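PDB 3G85: transcriptional regulator (LacI family) from Clostridium acetobutylicum ATCC 824, which probably regulates transcription by binding cis-regulatory DNA, as other LacI-family regulators do, and carries a periplasmic-binding-protein-like domain. Local coordinates for residues Asp177-Leu182 against Ile204-Lys209; Ser198-Val203 against Ile218-Ile223. All blocks are in the same frame, centred on the assembly; numbering follows the deposited sequence.

Overall arrangement
From the N-terminal side the chain runs through helix 172-182, strand 191-194, helix 197-209 and strand 219-224, the last three forming one of the crossovers that pack in succession against the sheet of a layered alpha/beta domain. Contact 1 closes the loop from 177-182 to 204-209, joining two neighbouring helices; contact 2 closes the one from 198-203 to 218-223, laying the second helix on its following strand. The loops cross, since 198-203 precedes 204-209 and 218-223 follows it; helix 197-209 serves both. The contacts also meet: I220 CD1 lies 3.5 Å from I204 CG1, and A179 CB lies 3.9 Å from V203 CA. Together they tie two adjacent helices to each other and the second of them to the sheet.

Contact 1 (Asp177-Leu182 against Ile204-Lys209); sequences DAAKKL and ISVLNK
Two helical turns come together at A179 and V206, whose CA atoms are 6.4 Å apart, the nearest pair between 177-182 and 204-209. Both turns keep helical bonds: L182 N bonds to A178 O at 2.8 Å, and N208 N to I204 O at the same length. These are the C-terminal turns of helices 172-182 and 197-209, consecutive helices of the Rossmann-like, periplasmic-binding-protein fold, and the alanine methyl takes up little space between them. Both A179 and V206 direct their CB atoms toward the partner helix. The A179 methyl lies against V206 CB at 3.7 Å, while V206 CG1 and V206 CG2 are equally far from A179 CB, at 4.0 Å. A chi1 of 173°, with CG1 anti to the backbone N and CG2 beside it, sets both branches across the approach rather than pointing at the alanine. V206 also rests on V176, one turn back on the first helix. On the sheet side of this pair the first helix settles on strand 131-134, A178 on I133 and L182 on A131, while I204 and L207 reach I220 from the second. On the solvent side, the extended K180 passes the valine, its CG 4.4 Å from V206 CG2, and its ammonium NZ ends 6.7 Å from K209 NZ, a like-charged neighbour.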
loop_
_atom_site.group_PDB
_atom_site.type_symbol
_atom_site.label_atom_id
_atom_site.label_comp_id
_atom_site.label_asym_id
_atom_site.label_seq_id
_atom_site.Cartn_x
_atom_site.Cartn_y
_atom_site.Cartn_z
ATOM N N ASP A 177 -10.849 -17.283 3.779
ATOM C CA ASP A 177 -10.194 -18.526 3.388
ATOM C C ASP A 177 -8.883 -18.791 4.165
ATOM O O ASP A 177 -8.631 -19.926 4.629
ATOM C CB ASP A 177 -9.976 -18.550 1.879
ATOM C CG ASP A 177 -11.268 -18.695 1.092
ATOM O OD1 ASP A 177 -12.320 -19.025 1.675
ATOM O OD2 ASP A 177 -11.226 -18.435 -0.133
ATOM N N ALA A 178 -8.081 -17.742 4.359
ATOM C CA ALA A 178 -6.806 -17.853 5.043
ATOM C C ALA A 178 -6.996 -18.191 6.526
ATOM O O ALA A 178 -6.246 -18.997 7.076
ATOM C CB ALA A 178 -5.979 -16.550 4.878
ATOM N N ALA A 179 -7.985 -17.576 7.178
ATOM C CA ALA A 179 -8.221 -17.815 8.598
ATOM C C ALA A 179 -8.672 -19.259 8.837
ATOM O O ALA A 179 -8.343 -19.853 9.875
ATOM C CB ALA A 179 -9.274 -16.853 9.134
ATOM N N LYS A 180 -9.443 -19.797 7.899
ATOM C CA LYS A 180 -9.914 -21.190 7.996
ATOM C C LYS A 180 -8.717 -22.163 7.972
ATOM O O LYS A 180 -8.687 -23.150 8.711
ATOM C CB LYS A 180 -10.930 -21.496 6.903
ATOM C CG LYS A 180 -12.255 -20.797 7.113
ATOM C CD LYS A 180 -13.310 -21.197 6.076
ATOM C CE LYS A 180 -14.617 -20.442 6.314
ATOM N NZ LYS A 180 -15.686 -20.887 5.334
ATOM N N LYS A 181 -7.713 -21.851 7.162
ATOM C CA LYS A 181 -6.453 -22.627 7.155
ATOM C C LYS A 181 -5.664 -22.388 8.427
ATOM O O LYS A 181 -5.191 -23.344 9.050
ATOM C CB LYS A 181 -5.589 -22.250 5.964
ATOM C CG LYS A 181 -6.260 -22.423 4.671
ATOM C CD LYS A 181 -5.357 -21.984 3.529
ATOM C CE LYS A 181 -6.185 -21.955 2.245
ATOM N NZ LYS A 181 -5.467 -21.390 1.077
ATOM N N LEU A 182 -5.495 -21.117 8.804
ATOM C CA LEU A 182 -4.838 -20.759 10.062
ATOM C C LEU A 182 -5.415 -21.593 11.192
ATOM O O LEU A 182 -4.669 -22.098 12.021
ATOM C CB LEU A 182 -5.009 -19.264 10.414
ATOM C CG LEU A 182 -4.318 -18.697 11.659
ATOM C CD1 LEU A 182 -2.774 -18.815 11.537
ATOM C CD2 LEU A 182 -4.727 -17.240 11.956
ATOM N N ILE A 204 -11.033 -11.606 10.975
ATOM C CA ILE A 204 -11.853 -11.316 12.137
ATOM C C ILE A 204 -13.267 -11.889 11.963
ATOM O O ILE A 204 -13.869 -12.320 12.972
ATOM C CB ILE A 204 -11.849 -9.799 12.413
ATOM C CG1 ILE A 204 -10.517 -9.413 13.022
ATOM C CG2 ILE A 204 -12.969 -9.373 13.333
ATOM C CD1 ILE A 204 -10.167 -7.990 12.668
ATOM N N SER A 205 -13.775 -11.938 10.719
ATOM C CA SER A 205 -15.078 -12.557 10.432
ATOM C C SER A 205 -15.077 -13.993 11.012
ATOM O O SER A 205 -15.991 -14.406 11.744
ATOM C CB SER A 205 -15.345 -12.588 8.916
ATOM O OG SER A 205 -16.550 -13.251 8.572
ATOM N N VAL A 206 -14.022 -14.727 10.686
ATOM C CA VAL A 206 -13.903 -16.137 11.085
ATOM C C VAL A 206 -13.639 -16.256 12.593
ATOM O O VAL A 206 -14.298 -17.044 13.283
ATOM C CB VAL A 206 -12.819 -16.851 10.265
ATOM C CG1 VAL A 206 -12.571 -18.282 10.807
ATOM C CG2 VAL A 206 -13.223 -16.914 8.819
ATOM N N LEU A 207 -12.690 -15.482 13.112
ATOM C CA LEU A 207 -12.384 -15.508 14.545
ATOM C C LEU A 207 -13.600 -15.167 15.408
ATOM O O LEU A 207 -13.775 -15.745 16.501
ATOM C CB LEU A 207 -11.225 -14.565 14.891
ATOM C CG LEU A 207 -9.864 -14.708 14.212
ATOM C CD1 LEU A 207 -8.898 -13.764 14.892
ATOM C CD2 LEU A 207 -9.319 -16.134 14.220
ATOM N N ASN A 208 -14.431 -14.226 14.949
ATOM C CA ASN A 208 -15.679 -13.909 15.647
ATOM C C ASN A 208 -16.681 -15.084 15.661
ATOM O O ASN A 208 -17.247 -15.405 16.715
ATOM C CB ASN A 208 -16.333 -12.660 15.054
ATOM C CG ASN A 208 -15.613 -11.377 15.459
ATOM O OD1 ASN A 208 -14.758 -11.388 16.348
ATOM N ND2 ASN A 208 -15.974 -10.258 14.822
ATOM N N LYS A 209 -16.898 -15.709 14.506
ATOM C CA LYS A 209 -17.775 -16.876 14.372
ATOM C C LYS A 209 -17.313 -18.019 15.291
ATOM O O LYS A 209 -18.126 -18.688 15.914
ATOM C CB LYS A 209 -17.817 -17.389 12.920
ATOM C CG LYS A 209 -18.817 -16.697 12.000
ATOM C CD LYS A 209 -19.003 -17.438 10.655
ATOM C CE LYS A 209 -19.919 -18.666 10.802
ATOM N NZ LYS A 209 -20.585 -19.139 9.529
#

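Contact 2 (Ser198-Val203 against Ile218-Ile223); sequences SIALGV and IEIVAI
V203 N is held by the carbonyl O of I199 at 2.9 Å, a helical bond that fixes the turn from which A200 and V203 meet the strand. The setting is a beta-alpha-beta crossover of the periplasmic-binding-protein fold, in which helix 197-209 links strands 191-194 and 219-224 and lies over the sheet. Its 198-203 segment runs roughly antiparallel to 219-223, at 149°, with the axes 8.2 Å apart. The interface is wholly apolar and buried. A200 faces A222, and their CB methyls meet at 3.7 Å; two such short side chains let helix and strand approach closely here. Two residues earlier in the strand, the larger I220 takes over. Its chi1 of -58° puts CG2 anti to the backbone N, which lets this branch touch the flank of A200, with I220 CG2 4.2 Å from A200 CB. The other branch, CG1, stands anti to the carbonyl carbon and carries CD1 on toward V203; V203 and I220 run alongside one another, pointing opposite ways. V221 points away from the helix and packs on A118, L121 and F122 of helix 111-124, so the strand is sandwiched between helices. Nearer the start of the strand, the E219 carboxylate is divided between a salt bridge to K125 and a hydrogen bond to Y127. The far end of the apolar seam is the methyl pair I220 CD1 and V203 CG1, at 4.1 Å.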
loop_
_atom_site.group_PDB
_atom_site.type_symbol
_atom_site.label_atom_id
_atom_site.label_comp_id
_atom_site.label_asym_id
_atom_site.label_seq_id
_atom_site.Cartn_x
_atom_site.Cartn_y
_atom_site.Cartn_z
ATOM N N SER A 198 -8.008 -5.719 4.122
ATOM C CA SER A 198 -9.122 -6.559 3.644
ATOM C C SER A 198 -8.944 -7.978 4.174
ATOM O O SER A 198 -9.894 -8.634 4.580
ATOM C CB SER A 198 -9.175 -6.615 2.106
ATOM O OG SER A 198 -9.599 -5.362 1.610
ATOM N N ILE A 199 -7.697 -8.440 4.161
ATOM C CA ILE A 199 -7.379 -9.749 4.688
ATOM C C ILE A 199 -7.754 -9.787 6.163
ATOM O O ILE A 199 -8.400 -10.737 6.636
ATOM C CB ILE A 199 -5.889 -10.086 4.429
ATOM C CG1 ILE A 199 -5.685 -10.482 2.949
ATOM C CG2 ILE A 199 -5.392 -11.167 5.406
ATOM C CD1 ILE A 199 -4.251 -10.669 2.590
ATOM N N ALA A 200 -7.360 -8.759 6.905
ATOM C CA ALA A 200 -7.653 -8.705 8.351
ATOM C C ALA A 200 -9.150 -8.708 8.654
ATOM O O ALA A 200 -9.607 -9.357 9.604
ATOM C CB ALA A 200 -6.988 -7.467 8.970
ATOM N N LEU A 201 -9.927 -8.015 7.834
ATOM C CA LEU A 201 -11.381 -7.989 8.052
ATOM C C LEU A 201 -12.017 -9.373 7.851
ATOM O O LEU A 201 -12.895 -9.779 8.637
ATOM C CB LEU A 201 -12.061 -6.979 7.135
ATOM C CG LEU A 201 -11.714 -5.522 7.470
ATOM C CD1 LEU A 201 -12.283 -4.629 6.348
ATOM C CD2 LEU A 201 -12.166 -5.112 8.924
ATOM N N GLY A 202 -11.526 -10.105 6.863
ATOM C CA GLY A 202 -11.977 -11.481 6.631
ATOM C C GLY A 202 -11.578 -12.405 7.784
ATOM O O GLY A 202 -12.366 -13.268 8.214
ATOM N N VAL A 203 -10.346 -12.244 8.254
ATOM C CA VAL A 203 -9.840 -13.030 9.401
ATOM C C VAL A 203 -10.724 -12.848 10.643
ATOM O O VAL A 203 -11.162 -13.811 11.270
ATOM C CB VAL A 203 -8.398 -12.687 9.730
ATOM C CG1 VAL A 203 -8.013 -13.305 11.124
ATOM C CG2 VAL A 203 -7.442 -13.114 8.590
ATOM N N ILE A 218 -5.764 -13.968 20.074
ATOM C CA ILE A 218 -4.978 -13.557 18.893
ATOM C C ILE A 218 -4.994 -12.040 18.770
ATOM O O ILE A 218 -6.069 -11.419 18.838
ATOM C CB ILE A 218 -5.510 -14.178 17.562
ATOM C CG1 ILE A 218 -5.380 -15.701 17.590
ATOM C CG2 ILE A 218 -4.734 -13.621 16.333
ATOM C CD1 ILE A 218 -5.822 -16.388 16.333
ATOM N N GLU A 219 -3.816 -11.439 18.593
ATOM C CA GLU A 219 -3.742 -9.994 18.352
ATOM C C GLU A 219 -3.332 -9.729 16.895
ATOM O O GLU A 219 -2.434 -10.367 16.389
ATOM C CB GLU A 219 -2.771 -9.326 19.310
ATOM C CG GLU A 219 -3.002 -7.837 19.366
ATOM C CD GLU A 219 -2.300 -7.139 20.514
ATOM O OE1 GLU A 219 -1.983 -7.787 21.550
ATOM O OE2 GLU A 219 -2.058 -5.923 20.365
ATOM N N ILE A 220 -4.018 -8.805 16.227
ATOM C CA ILE A 220 -3.775 -8.582 14.794
ATOM C C ILE A 220 -3.213 -7.193 14.554
ATOM O O ILE A 220 -3.639 -6.237 15.179
ATOM C CB ILE A 220 -5.104 -8.716 13.988
ATOM C CG1 ILE A 220 -5.709 -10.100 14.231
ATOM C CG2 ILE A 220 -4.848 -8.427 12.472
ATOM C CD1 ILE A 220 -7.199 -10.278 13.783
ATOM N N VAL A 221 -2.272 -7.085 13.633
ATOM C CA VAL A 221 -1.852 -5.788 13.094
ATOM C C VAL A 221 -1.923 -5.967 11.591
ATOM O O VAL A 221 -1.506 -6.996 11.065
ATOM C CB VAL A 221 -0.425 -5.377 13.480
ATOM C CG1 VAL A 221 -0.004 -4.059 12.754
ATOM C CG2 VAL A 221 -0.354 -5.164 15.000
ATOM N N ALA A 222 -2.494 -4.990 10.903
ATOM C CA ALA A 222 -2.630 -5.121 9.452
ATOM C C ALA A 222 -2.050 -3.898 8.789
ATOM O O ALA A 222 -2.014 -2.839 9.378
ATOM C CB ALA A 222 -4.077 -5.247 9.077
ATOM N N ILE A 223 -1.621 -4.049 7.541
ATOM C CA ILE A 223 -1.211 -2.899 6.720
ATOM C C ILE A 223 -2.478 -2.245 6.155
ATOM O O ILE A 223 -3.317 -2.917 5.542
ATOM C CB ILE A 223 -0.273 -3.319 5.567
ATOM C CG1 ILE A 223 1.034 -3.955 6.105
ATOM C CG2 ILE A 223 -0.008 -2.126 4.600
ATOM C CD1 ILE A 223 1.906 -2.948 6.904
#